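Urocanate hydratase (Paenibacillus sp. Soil724D2, PDB 7NED) probably hydrates thiourocanate, and related urocanate, with the help of bound NAD+ in the bacterial breakdown of ergothioneine. Local coordinates at residues F351-L356 against G401-G406; D407-A412 against R507-L512. All blocks are in the same frame, centred on the assembly; numbering follows the deposited sequence.

Interaction 1 of 2, residues F351-L356 against G401-G406; sequences FRWVAL and GWFGHG. With URO ((2E)-3-(1H-imidazol-4-yl)acrylic acid), chain B.
Gly401 N donates to Phe351 O at 2.9 Å, a nearly straight bond (165°) that ties the first residue of strand 351-355 to the chain just beyond strand 398-400. Aromatic rings fill in beside it. The indole of Trp353 reaches Gly401 with its far corner, CH2 lying 3.9 Å from Gly401 CA, and a side chain on Gly401 would collide with that corner. The same CH2 meets the rim of the Phe403 ring at CE2 (4.0 Å), the two side chains crossing at about a right angle. Phe351 has CG anti to its backbone N (chi1 -175°); CD2 of its ring lies 4.2 Å from Phe403 CD2.

Arg352, between Phe351 and Trp353 in the strand, grips the urocanate carboxylate with two bonds: NH1 to OAB at 2.9 Å and NH2 to OAA at 2.6 Å. Its NH1 also bonds Gln128 O, which helps fix the guanidinium, and its side chain touches Asp433, another pocket residue. An alanine here would probably leave the carboxylate without its paired donors and countercharge, and the ligand freer to shift.

Strand 351-355 runs antiparallel between strands 428-441 and 398-400 in the mixed sheet; helix 360-373 covers Trp353 through Ile363, Ile366 and Ile370, while Leu411 of helix 407-420 touches all three aromatic side chains.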
ATOM      1  N   PHE A 351      -8.220   5.767 -20.278  1.00 15.47           N
ATOM      2  CA  PHE A 351      -7.038   5.288 -20.980  1.00 15.89           C
ATOM      3  C   PHE A 351      -6.503   6.393 -21.891  1.00 15.43           C
ATOM      4  O   PHE A 351      -7.266   7.201 -22.410  1.00 16.75           O
ATOM      5  CB  PHE A 351      -7.434   3.989 -21.700  1.00 13.97           C
ATOM      6  CG  PHE A 351      -6.312   3.282 -22.378  1.00 18.30           C
ATOM      7  CD1 PHE A 351      -5.340   2.674 -21.548  1.00 14.70           C
ATOM      8  CD2 PHE A 351      -6.465   2.775 -23.648  1.00 16.99           C
ATOM      9  CE1 PHE A 351      -4.321   1.901 -22.062  1.00 17.79           C
ATOM     10  CE2 PHE A 351      -5.481   1.935 -24.178  1.00 16.45           C
ATOM     11  CZ  PHE A 351      -4.400   1.481 -23.375  1.00 18.05           C
ATOM     12  N   ARG A 352      -5.188   6.490 -22.011  1.00 15.57           N
ATOM     13  CA  ARG A 352      -4.596   7.607 -22.748  1.00 16.80           C
ATOM     14  C   ARG A 352      -3.305   7.130 -23.392  1.00 14.03           C
ATOM     15  O   ARG A 352      -2.725   6.123 -22.989  1.00 16.30           O
ATOM     16  CB  ARG A 352      -4.339   8.796 -21.810  1.00 16.30           C
ATOM     17  CG  ARG A 352      -3.403   8.380 -20.632  1.00 16.95           C
ATOM     18  CD  ARG A 352      -3.311   9.422 -19.522  1.00 17.84           C
ATOM     19  NE  ARG A 352      -4.604   9.765 -18.906  1.00 18.01           N
ATOM     20  CZ  ARG A 352      -4.732  10.638 -17.907  1.00 18.17           C
ATOM     21  NH1 ARG A 352      -3.651  11.220 -17.384  1.00 17.71           N
ATOM     22  NH2 ARG A 352      -5.936  10.958 -17.444  1.00 16.69           N
ATOM     23  N   TRP A 353      -2.834   7.871 -24.388  1.00 14.62           N
ATOM     24  CA  TRP A 353      -1.591   7.497 -25.038  1.00 14.61           C
ATOM     25  C   TRP A 353      -0.887   8.751 -25.515  1.00 15.42           C
ATOM     26  O   TRP A 353      -1.504   9.791 -25.701  1.00 15.04           O
ATOM     27  CB  TRP A 353      -1.834   6.516 -26.191  1.00 14.96           C
ATOM     28  CG  TRP A 353      -2.965   6.884 -27.091  1.00 17.42           C
ATOM     29  CD1 TRP A 353      -2.869   7.502 -28.306  1.00 13.62           C
ATOM     30  CD2 TRP A 353      -4.358   6.608 -26.888  1.00 16.91           C
ATOM     31  NE1 TRP A 353      -4.108   7.617 -28.865  1.00 15.35           N
ATOM     32  CE2 TRP A 353      -5.043   7.103 -28.010  1.00 15.15           C
ATOM     33  CE3 TRP A 353      -5.094   5.999 -25.853  1.00 16.20           C
ATOM     34  CZ2 TRP A 353      -6.426   7.029 -28.142  1.00 14.97           C
ATOM     35  CZ3 TRP A 353      -6.485   5.917 -25.982  1.00 13.59           C
ATOM     36  CH2 TRP A 353      -7.134   6.425 -27.121  1.00 16.77           C
ATOM     37  N   VAL A 354       0.428   8.658 -25.653  1.00 14.63           N
ATOM     38  CA  VAL A 354       1.262   9.812 -25.968  1.00 16.68           C
ATOM     39  C   VAL A 354       2.163   9.475 -27.142  1.00 19.02           C
ATOM     40  O   VAL A 354       2.825   8.433 -27.134  1.00 16.27           O
ATOM     41  CB  VAL A 354       2.101  10.229 -24.753  1.00 16.99           C
ATOM     42  CG1 VAL A 354       3.084  11.376 -25.108  1.00 18.53           C
ATOM     43  CG2 VAL A 354       1.162  10.659 -23.614  1.00 15.28           C
ATOM     44  N   ALA A 355       2.221  10.376 -28.128  1.00 14.87           N
ATOM     45  CA  ALA A 355       3.103  10.182 -29.282  1.00 17.29           C
ATOM     46  C   ALA A 355       4.497  10.666 -28.892  1.00 18.72           C
ATOM     47  O   ALA A 355       4.789  11.857 -28.945  1.00 17.57           O
ATOM     48  CB  ALA A 355       2.572  10.950 -30.489  1.00 16.93           C
ATOM     49  N   LEU A 356       5.363   9.743 -28.472  1.00 17.71           N
ATOM     50  CA  LEU A 356       6.693  10.123 -28.007  1.00 16.87           C
ATOM     51  C   LEU A 356       7.543  10.756 -29.106  1.00 19.69           C
ATOM     52  O   LEU A 356       8.506  11.482 -28.802  1.00 20.49           O
ATOM     53  CB  LEU A 356       7.393   8.893 -27.449  1.00 15.26           C
ATOM     54  CG  LEU A 356       6.633   8.303 -26.256  1.00 16.03           C
ATOM     55  CD1 LEU A 356       6.968   6.813 -26.060  1.00 16.45           C
ATOM     56  CD2 LEU A 356       6.927   9.083 -24.984  1.00 14.94           C
ATOM     57  N   GLY A 401      -9.016   8.527 -24.231  1.00 15.75           N
ATOM     58  CA  GLY A 401     -10.076   7.767 -24.870  1.00 16.96           C
ATOM     59  C   GLY A 401     -10.528   6.649 -23.958  1.00 19.66           C
ATOM     60  O   GLY A 401      -9.769   5.712 -23.704  1.00 18.41           O
ATOM     61  N   TRP A 402     -11.734   6.763 -23.412  1.00 18.80           N
ATOM     62  CA  TRP A 402     -12.190   5.804 -22.412  1.00 16.75           C
ATOM     63  C   TRP A 402     -12.535   4.495 -23.094  1.00 15.92           C
ATOM     64  O   TRP A 402     -13.395   4.447 -23.984  1.00 20.35           O
ATOM     65  CB  TRP A 402     -13.400   6.344 -21.649  1.00 16.46           C
ATOM     66  CG  TRP A 402     -13.031   7.354 -20.632  1.00 18.10           C
ATOM     67  CD1 TRP A 402     -12.208   8.428 -20.805  1.00 15.64           C
ATOM     68  CD2 TRP A 402     -13.481   7.399 -19.270  1.00 16.66           C
ATOM     69  NE1 TRP A 402     -12.115   9.141 -19.629  1.00 16.52           N
ATOM     70  CE2 TRP A 402     -12.877   8.519 -18.669  1.00 14.96           C
ATOM     71  CE3 TRP A 402     -14.332   6.592 -18.502  1.00 17.62           C
ATOM     72  CZ2 TRP A 402     -13.083   8.861 -17.304  1.00 16.26           C
ATOM     73  CZ3 TRP A 402     -14.524   6.917 -17.146  1.00 16.81           C
ATOM     74  CH2 TRP A 402     -13.908   8.049 -16.568  1.00 18.31           C
ATOM     75  N   PHE A 403     -11.870   3.431 -22.654  1.00 18.24           N
ATOM     76  CA  PHE A 403     -12.034   2.107 -23.194  1.00 16.10           C
ATOM     77  C   PHE A 403     -12.164   1.138 -22.024  1.00 17.45           C
ATOM     78  O   PHE A 403     -11.610   1.372 -20.941  1.00 16.51           O
ATOM     79  CB  PHE A 403     -10.824   1.711 -24.069  1.00 14.90           C
ATOM     80  CG  PHE A 403     -10.886   2.245 -25.481  1.00 16.53           C
ATOM     81  CD1 PHE A 403     -11.784   1.719 -26.386  1.00 19.25           C
ATOM     82  CD2 PHE A 403      -9.998   3.219 -25.919  1.00 19.38           C
ATOM     83  CE1 PHE A 403     -11.839   2.158 -27.711  1.00 19.77           C
ATOM     84  CE2 PHE A 403     -10.051   3.662 -27.253  1.00 18.58           C
ATOM     85  CZ  PHE A 403     -10.967   3.115 -28.138  1.00 21.08           C
ATOM     86  N   GLY A 404     -12.850   0.017 -22.254  1.00 16.99           N
ATOM     87  CA  GLY A 404     -12.985  -1.005 -21.242  1.00 15.46           C
ATOM     88  C   GLY A 404     -12.166  -2.260 -21.506  1.00 18.01           C
ATOM     89  O   GLY A 404     -11.184  -2.271 -22.266  1.00 15.49           O
ATOM     90  N   HIS A 405     -12.594  -3.353 -20.874  1.00 16.52           N
ATOM     91  CA  HIS A 405     -11.803  -4.577 -20.867  1.00 15.61           C
ATOM     92  C   HIS A 405     -11.736  -5.179 -22.265  1.00 19.14           C
ATOM     93  O   HIS A 405     -12.763  -5.381 -22.919  1.00 21.40           O
ATOM     94  CB  HIS A 405     -12.411  -5.586 -19.889  1.00 14.49           C
ATOM     95  CG  HIS A 405     -11.644  -6.866 -19.808  1.00 20.79           C
ATOM     96  ND1 HIS A 405     -10.454  -6.976 -19.119  1.00 20.30           N
ATOM     97  CD2 HIS A 405     -11.872  -8.079 -20.363  1.00 22.16           C
ATOM     98  CE1 HIS A 405      -9.988  -8.205 -19.244  1.00 19.76           C
ATOM     99  NE2 HIS A 405     -10.837  -8.899 -19.983  1.00 20.09           N
ATOM    100  N   GLY A 406     -10.531  -5.506 -22.702  1.00 17.96           N
ATOM    101  CA  GLY A 406     -10.307  -6.095 -23.998  1.00 21.43           C
ATOM    102  C   GLY A 406     -10.109  -5.030 -25.057  1.00 19.53           C
ATOM    103  O   GLY A 406      -9.229  -5.167 -25.905  1.00 21.09           O
TER
HETATM  104  OAA URO B 701      -5.773  12.923 -15.717  0.69 21.59           O
HETATM  105  CAI URO B 701      -4.776  13.156 -14.912  0.69 14.42           C
HETATM  106  OAB URO B 701      -3.666  13.203 -15.267  0.69 14.11           O
HETATM  107  CAC URO B 701      -5.036  13.334 -13.474  0.69 25.17           C
HETATM  108  CAD URO B 701      -6.260  13.263 -13.020  0.69 26.90           C
HETATM  109  CAJ URO B 701      -6.320  13.463 -11.621  0.69 25.48           C
HETATM  110  CAF URO B 701      -7.415  13.748 -10.860  0.69 28.08           C
HETATM  111  NAH URO B 701      -7.050  14.053  -9.576  0.69 29.29           N
HETATM  112  CAE URO B 701      -5.741  13.943  -9.564  0.69 24.87           C
HETATM  113  NAG URO B 701      -5.252  13.592 -10.774  0.69 26.80           N

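Interaction 2 of 2, residues D407-A412 against R507-L512; sequences DRTKLA and RLETTL
Thr409 OG1 lies 3.3 Å from Leu512 CB where helices 407-420 and 502-525 pack nearly antiparallel, the short segments at 166° with axes 8.9 Å apart. Other van der Waals contacts flank this one. Leu512 CD1 reaches Arg408 O at 3.7 Å and lies against Ala412 CB, though the modelled separation of that last pair is too short to be trusted. One turn back, Leu508 CD1 approaches Ala412 O at 3.8 Å. At the partly exposed side Thr409 CG2, anti to its backbone N, meets the aliphatic CG of Glu509 at 3.9 Å.

The polar contacts gather round Thr409 OG1. It accepts a hydrogen bond from a water at 2.7 Å, and the same water gives a weak bond to Leu512 O. Thr409 OG1 is also hydrogen-bonded to Asn513 OD1, the residue right after Leu512. Arg408 sends its charged end away from the neighbouring helix to a salt bridge with Asp436.

No direct hydrogen bond joins the two segments themselves. With Ala412 pointing toward the other helix and Thr409 alongside Leu512, the close axes of this C-terminal-domain pair imply mainly van der Waals packing, supplemented by the Thr409-Asn513 bond and the water.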
ATOM      1  N   ASP A 407     -10.894  -3.957 -25.005  1.00 17.75           N
ATOM      2  CA  ASP A 407     -10.701  -2.850 -25.948  1.00 19.97           C
ATOM      3  C   ASP A 407      -9.362  -2.151 -25.730  1.00 20.14           C
ATOM      4  O   ASP A 407      -8.658  -1.836 -26.707  1.00 19.26           O
ATOM      5  CB  ASP A 407     -11.848  -1.849 -25.828  1.00 18.79           C
ATOM      6  CG  ASP A 407     -13.116  -2.338 -26.481  1.00 23.02           C
ATOM      7  OD1 ASP A 407     -13.071  -3.373 -27.173  1.00 24.97           O
ATOM      8  OD2 ASP A 407     -14.165  -1.702 -26.287  1.00 27.17           O
ATOM      9  N   ARG A 408      -8.969  -1.910 -24.467  1.00 16.27           N
ATOM     10  CA  ARG A 408      -7.651  -1.318 -24.242  1.00 16.45           C
ATOM     11  C   ARG A 408      -6.587  -2.170 -24.900  1.00 17.79           C
ATOM     12  O   ARG A 408      -5.683  -1.661 -25.576  1.00 17.68           O
ATOM     13  CB  ARG A 408      -7.343  -1.153 -22.740  1.00 16.35           C
ATOM     14  CG  ARG A 408      -8.207  -0.136 -22.078  1.00 16.53           C
ATOM     15  CD  ARG A 408      -7.767   0.203 -20.670  1.00 15.29           C
ATOM     16  NE  ARG A 408      -8.920   0.666 -19.900  1.00 16.86           N
ATOM     17  CZ  ARG A 408      -8.852   1.031 -18.632  1.00 16.97           C
ATOM     18  NH1 ARG A 408      -7.670   0.996 -18.015  1.00 17.94           N
ATOM     19  NH2 ARG A 408      -9.947   1.392 -17.971  1.00 17.32           N
ATOM     20  N   THR A 409      -6.683  -3.490 -24.700  1.00 19.08           N
ATOM     21  CA  THR A 409      -5.691  -4.408 -25.242  1.00 18.44           C
ATOM     22  C   THR A 409      -5.692  -4.367 -26.767  1.00 17.35           C
ATOM     23  O   THR A 409      -4.635  -4.299 -27.400  1.00 16.85           O
ATOM     24  CB  THR A 409      -6.005  -5.817 -24.738  1.00 17.73           C
ATOM     25  OG1 THR A 409      -5.983  -5.808 -23.301  1.00 18.17           O
ATOM     26  CG2 THR A 409      -5.008  -6.849 -25.293  1.00 17.56           C
ATOM     27  N   LYS A 410      -6.882  -4.446 -27.362  1.00 17.47           N
ATOM     28  CA  LYS A 410      -7.034  -4.355 -28.817  1.00 17.05           C
ATOM     29  C   LYS A 410      -6.356  -3.104 -29.375  1.00 19.73           C
ATOM     30  O   LYS A 410      -5.583  -3.167 -30.344  1.00 21.05           O
ATOM     31  CB  LYS A 410      -8.529  -4.368 -29.155  1.00 18.79           C
ATOM     32  CG  LYS A 410      -8.830  -4.095 -30.613  1.00 19.71           C
ATOM     33  CD  LYS A 410     -10.273  -4.388 -30.910  1.00 24.10           C
ATOM     34  CE  LYS A 410     -10.605  -3.958 -32.352  1.00 26.95           C
ATOM     35  NZ  LYS A 410     -12.094  -4.046 -32.532  1.00 35.39           N
ATOM     36  N   LEU A 411      -6.663  -1.945 -28.798  1.00 19.52           N
ATOM     37  CA  LEU A 411      -6.035  -0.709 -29.258  1.00 17.89           C
ATOM     38  C   LEU A 411      -4.514  -0.786 -29.140  1.00 18.15           C
ATOM     39  O   LEU A 411      -3.783  -0.469 -30.081  1.00 17.02           O
ATOM     40  CB  LEU A 411      -6.573   0.459 -28.447  1.00 15.12           C
ATOM     41  CG  LEU A 411      -5.923   1.787 -28.793  1.00 18.59           C
ATOM     42  CD1 LEU A 411      -6.156   2.173 -30.299  1.00 17.47           C
ATOM     43  CD2 LEU A 411      -6.547   2.815 -27.891  1.00 18.53           C
ATOM     44  N   ALA A 412      -4.015  -1.168 -27.964  1.00 15.67           N
ATOM     45  CA  ALA A 412      -2.576  -1.104 -27.743  1.00 17.09           C
ATOM     46  C   ALA A 412      -1.830  -2.080 -28.651  1.00 18.78           C
ATOM     47  O   ALA A 412      -0.739  -1.761 -29.150  1.00 15.19           O
ATOM     48  CB  ALA A 412      -2.254  -1.377 -26.264  1.00 15.63           C
ATOM     49  N   ARG A 507       3.898  -7.943 -23.427  1.00 14.94           N
ATOM     50  CA  ARG A 507       3.770  -7.084 -22.247  1.00 18.60           C
ATOM     51  C   ARG A 507       2.454  -6.313 -22.274  1.00 19.26           C
ATOM     52  O   ARG A 507       1.739  -6.221 -21.258  1.00 15.47           O
ATOM     53  CB  ARG A 507       4.959  -6.127 -22.178  1.00 17.15           C
ATOM     54  CG  ARG A 507       6.322  -6.870 -22.053  1.00 17.22           C
ATOM     55  CD  ARG A 507       7.509  -5.916 -21.744  1.00 21.19           C
ATOM     56  NE  ARG A 507       7.658  -4.857 -22.746  1.00 17.13           N
ATOM     57  CZ  ARG A 507       7.147  -3.641 -22.596  1.00 24.15           C
ATOM     58  NH1 ARG A 507       6.459  -3.360 -21.483  1.00 18.70           N
ATOM     59  NH2 ARG A 507       7.318  -2.712 -23.559  1.00 18.31           N
ATOM     60  N   LEU A 508       2.130  -5.730 -23.435  1.00 15.98           N
ATOM     61  CA  LEU A 508       0.939  -4.895 -23.551  1.00 17.08           C
ATOM     62  C   LEU A 508      -0.316  -5.717 -23.330  1.00 17.32           C
ATOM     63  O   LEU A 508      -1.241  -5.290 -22.634  1.00 18.68           O
ATOM     64  CB  LEU A 508       0.892  -4.243 -24.930  1.00 16.35           C
ATOM     65  CG  LEU A 508       2.001  -3.252 -25.232  1.00 19.06           C
ATOM     66  CD1 LEU A 508       1.953  -2.972 -26.730  1.00 17.95           C
ATOM     67  CD2 LEU A 508       1.693  -1.982 -24.459  1.00 17.16           C
ATOM     68  N   GLU A 509      -0.389  -6.876 -23.980  1.00 15.27           N
ATOM     69  CA  GLU A 509      -1.533  -7.759 -23.817  1.00 19.72           C
ATOM     70  C   GLU A 509      -1.702  -8.175 -22.366  1.00 19.06           C
ATOM     71  O   GLU A 509      -2.819  -8.149 -21.830  1.00 17.49           O
ATOM     72  CB  GLU A 509      -1.339  -8.996 -24.694  1.00 18.33           C
ATOM     73  CG  GLU A 509      -2.567  -9.861 -24.878  1.00 26.71           C
ATOM     74  CD  GLU A 509      -2.232 -11.075 -25.735  1.00 28.21           C
ATOM     75  OE1 GLU A 509      -1.517 -11.963 -25.249  1.00 43.51           O
ATOM     76  OE2 GLU A 509      -2.605 -11.117 -26.905  1.00 36.73           O
ATOM     77  N   THR A 510      -0.596  -8.618 -21.738  1.00 16.25           N
ATOM     78  CA  THR A 510      -0.670  -9.193 -20.391  1.00 17.79           C
ATOM     79  C   THR A 510      -1.079  -8.133 -19.396  1.00 17.40           C
ATOM     80  O   THR A 510      -2.017  -8.337 -18.619  1.00 16.59           O
ATOM     81  CB  THR A 510       0.663  -9.829 -19.993  1.00 20.27           C
ATOM     82  OG1 THR A 510       1.067 -10.765 -21.021  1.00 20.86           O
ATOM     83  CG2 THR A 510       0.574 -10.544 -18.596  1.00 19.36           C
ATOM     84  N   THR A 511      -0.413  -6.968 -19.443  1.00 15.79           N
ATOM     85  CA  THR A 511      -0.728  -5.887 -18.517  1.00 15.84           C
ATOM     86  C   THR A 511      -2.136  -5.351 -18.721  1.00 17.31           C
ATOM     87  O   THR A 511      -2.878  -5.155 -17.751  1.00 14.47           O
ATOM     88  CB  THR A 511       0.280  -4.744 -18.655  1.00 16.73           C
ATOM     89  OG1 THR A 511       1.522  -5.160 -18.084  1.00 17.43           O
ATOM     90  CG2 THR A 511      -0.200  -3.542 -17.889  1.00 17.13           C
ATOM     91  N   LEU A 512      -2.516  -5.059 -19.968  1.00 14.80           N
ATOM     92  CA  LEU A 512      -3.805  -4.411 -20.172  1.00 14.58           C
ATOM     93  C   LEU A 512      -4.963  -5.365 -19.837  1.00 16.52           C
ATOM     94  O   LEU A 512      -5.953  -4.955 -19.220  1.00 16.73           O
ATOM     95  CB  LEU A 512      -3.895  -3.862 -21.614  1.00 14.82           C
ATOM     96  CG  LEU A 512      -2.943  -2.655 -21.828  1.00 16.34           C
ATOM     97  CD1 LEU A 512      -2.817  -2.230 -23.318  1.00 16.21           C
ATOM     98  CD2 LEU A 512      -3.347  -1.436 -20.958  1.00 17.18           C
TER
HETATM   99  O   HOH W   1      -7.976  -4.602 -21.844  1.00 21.01           O

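Overall arrangement
Interactions 1 and 2 have centres 9 Å apart and follow one another along the chain: 401-406 leads straight into helix 407-420, with Gly406 at its N-cap. They also meet through side chains. Arg408 NE lies 3.0 Å from Phe403 O, a probable hydrogen bond. The Phe351 ring touches both helices of interaction 2, CD1 lying 3.6 Å from Arg408 CD and CE1 3.6 Å from Leu512 CD2. Trp353 CZ3 likewise rests 3.6 Å from Leu411 CD2. Interaction 1 carries Arg352 of the urocanate pocket, whereas interaction 2 lies behind it, the Arg408 side chain about 12 Å from the ligand. The strand that carries the urocanate-binding arginine is thus packed against helices 407-420 and 502-525.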